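Local atomic coordinates of core protein P7 (Pseudomonas phage phi12, PDB entry 2Q82), a protein that is a structural component of the viral core of a bacteriophage and probably acts in the assembly or working of that particle. Residues T24-M29 and V83-V88. Numbering follows the deposited sequence.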
loop_
_atom_site.group_PDB
_atom_site.type_symbol
_atom_site.label_atom_id
_atom_site.label_comp_id
_atom_site.label_asym_id
_atom_site.label_seq_id
_atom_site.Cartn_x
_atom_site.Cartn_y
_atom_site.Cartn_z
ATOM N N THR A 24 6.028 12.454 -9.201
ATOM C CA THR A 24 5.140 11.313 -9.149
ATOM C C THR A 24 5.704 10.092 -8.435
ATOM O O THR A 24 5.258 8.962 -8.678
ATOM C CB THR A 24 4.766 10.835 -10.543
ATOM O OG1 THR A 24 5.974 10.566 -11.258
ATOM C CG2 THR A 24 4.009 11.865 -11.286
ATOM N N SER A 25 6.714 10.282 -7.590
ATOM C CA SER A 25 7.270 9.155 -6.862
ATOM C C SER A 25 7.275 9.421 -5.375
ATOM O O SER A 25 7.165 10.554 -4.917
ATOM C CB SER A 25 8.706 8.856 -7.259
ATOM O OG SER A 25 8.878 8.790 -8.655
ATOM N N LEU A 26 7.441 8.350 -4.625
ATOM C CA LEU A 26 7.506 8.460 -3.192
ATOM C C LEU A 26 8.957 8.310 -2.779
ATOM O O LEU A 26 9.588 7.315 -3.124
ATOM C CB LEU A 26 6.682 7.358 -2.545
ATOM C CG LEU A 26 6.933 7.242 -1.042
ATOM C CD1 LEU A 26 6.375 8.449 -0.333
ATOM C CD2 LEU A 26 6.303 5.990 -0.508
HETATM N N MSE A 27 9.520 9.291 -2.074
HETATM C CA MSE A 27 10.895 9.074 -1.650
HETATM C C MSE A 27 10.858 8.280 -0.388
HETATM O O MSE A 27 10.037 8.492 0.499
HETATM C CB MSE A 27 11.698 10.302 -1.267
HETATM C CG MSE A 27 11.377 11.582 -1.888
HETATM SE SE MSE A 27 12.192 11.705 -3.573
HETATM C CE MSE A 27 10.573 11.157 -4.377
ATOM N N VAL A 28 11.860 7.425 -0.310
ATOM C CA VAL A 28 12.033 6.522 0.776
ATOM C C VAL A 28 13.399 6.673 1.396
ATOM O O VAL A 28 14.421 6.564 0.727
ATOM C CB VAL A 28 11.837 5.136 0.258
ATOM C CG1 VAL A 28 12.429 4.151 1.186
ATOM C CG2 VAL A 28 10.370 4.899 0.065
HETATM N N MSE A 29 13.406 6.879 2.703
HETATM C CA MSE A 29 14.651 7.098 3.406
HETATM C C MSE A 29 14.961 6.115 4.540
HETATM O O MSE A 29 14.199 6.011 5.497
HETATM C CB MSE A 29 14.634 8.529 3.948
HETATM C CG MSE A 29 15.752 8.875 4.887
HETATM SE SE MSE A 29 15.412 10.534 5.877
HETATM C CE MSE A 29 17.108 10.543 6.847
ATOM N N VAL A 83 3.214 2.774 -6.947
ATOM C CA VAL A 83 3.817 4.084 -7.069
ATOM C C VAL A 83 5.319 3.895 -7.129
ATOM O O VAL A 83 5.860 2.984 -6.514
ATOM C CB VAL A 83 3.442 4.980 -5.885
ATOM C CG1 VAL A 83 3.917 4.370 -4.599
ATOM C CG2 VAL A 83 4.047 6.344 -6.060
ATOM N N ASN A 84 5.984 4.749 -7.893
ATOM C CA ASN A 84 7.419 4.665 -8.030
ATOM C C ASN A 84 8.092 5.020 -6.715
ATOM O O ASN A 84 7.707 5.955 -6.058
ATOM C CB ASN A 84 7.923 5.631 -9.086
ATOM C CG ASN A 84 9.317 5.293 -9.525
ATOM O OD1 ASN A 84 10.176 6.168 -9.662
ATOM N ND2 ASN A 84 9.558 4.013 -9.745
ATOM N N ILE A 85 9.126 4.256 -6.375
ATOM C CA ILE A 85 9.853 4.489 -5.146
ATOM C C ILE A 85 11.250 4.927 -5.484
ATOM O O ILE A 85 11.924 4.350 -6.317
ATOM C CB ILE A 85 9.965 3.213 -4.337
ATOM C CG1 ILE A 85 8.573 2.737 -3.963
ATOM C CG2 ILE A 85 10.837 3.427 -3.117
ATOM C CD1 ILE A 85 7.975 1.923 -4.974
ATOM N N ILE A 86 11.690 5.979 -4.797
ATOM C CA ILE A 86 13.012 6.488 -5.018
ATOM C C ILE A 86 13.723 6.408 -3.685
ATOM O O ILE A 86 13.281 7.017 -2.710
ATOM C CB ILE A 86 12.955 7.946 -5.452
ATOM C CG1 ILE A 86 12.418 8.057 -6.881
ATOM C CG2 ILE A 86 14.314 8.552 -5.327
ATOM C CD1 ILE A 86 11.989 9.462 -7.290
ATOM N N ARG A 87 14.827 5.679 -3.638
ATOM C CA ARG A 87 15.573 5.547 -2.402
ATOM C C ARG A 87 16.523 6.722 -2.236
ATOM O O ARG A 87 17.378 6.952 -3.088
ATOM C CB ARG A 87 16.355 4.258 -2.432
ATOM C CG ARG A 87 17.242 4.054 -1.257
ATOM C CD ARG A 87 17.959 2.755 -1.450
ATOM N NE ARG A 87 18.998 2.583 -0.457
ATOM C CZ ARG A 87 19.958 1.674 -0.540
ATOM N NH1 ARG A 87 20.012 0.849 -1.575
ATOM N NH2 ARG A 87 20.873 1.599 0.411
ATOM N N VAL A 88 16.386 7.463 -1.142
ATOM C CA VAL A 88 17.258 8.607 -0.959
ATOM C C VAL A 88 18.303 8.507 0.124
ATOM O O VAL A 88 18.096 7.933 1.193
ATOM C CB VAL A 88 16.473 9.904 -0.727
ATOM C CG1 VAL A 88 15.580 10.172 -1.906
ATOM C CG2 VAL A 88 15.669 9.816 0.557
HETATM O O HOH W 1 4.703 6.498 -9.757
#
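Leu26 and Val28 bond alternately to the backbone of the strand that carries Asn84, Ile86 and Val88, joining 25-29 and 84-88 as parallel neighbours. Leu26 N gives its hydrogen to Asn84 O at 2.8 Å, and Leu26 O accepts from Ile86 N at 3.0 Å. Val28 repeats the pattern two residues on: its N reaches Ile86 O at 2.8 Å, and its O takes the hydrogen of Val88 N at 2.9 Å. CA-H...O contacts from Ile85 and Arg87 to the carbonyls of Leu26 and Val28 add a second, weaker approach to each oxygen. At the N-terminal end of the pair, a water donates to Thr24 O and accepts from Asn84 N, spanning the main chains where no direct bond joins this pair.

Apolar contacts form on both faces of the sheet. On the face of Met27, Ile86 and Val88, Met27, present as selenomethionine, bends at chi2 (-82°) and chi3, which brings its CE to 3.7 Å from Ile86 CD1, while its CB packs against Val88 CG1. Ile86 CD1 also presses tightly on Ser25 CB. The flexible chain of Met27 can mould itself to the rigid branched neighbours. On the opposite face, which also carries Leu26, Val28 CG2 meets Ile85 CG2 at 3.5 Å; beta-branched residues suit the extended backbone here.

Two polar side chains are held by partners outside the pair. Ser25 OG hydrogen-bonds Gln21 O of helix 15-23, tying the strand to the preceding helix, whereas Arg87 NH1 bonds Leu107 O.

These are the two neighbouring inner strands of a five-stranded parallel sheet, with 59-63 and 109-111 beside them. Straight main-chain bonds satisfy the buried amides, and close-fitting hydrocarbon covers them, implying a firm structural centre for the P7 core domain.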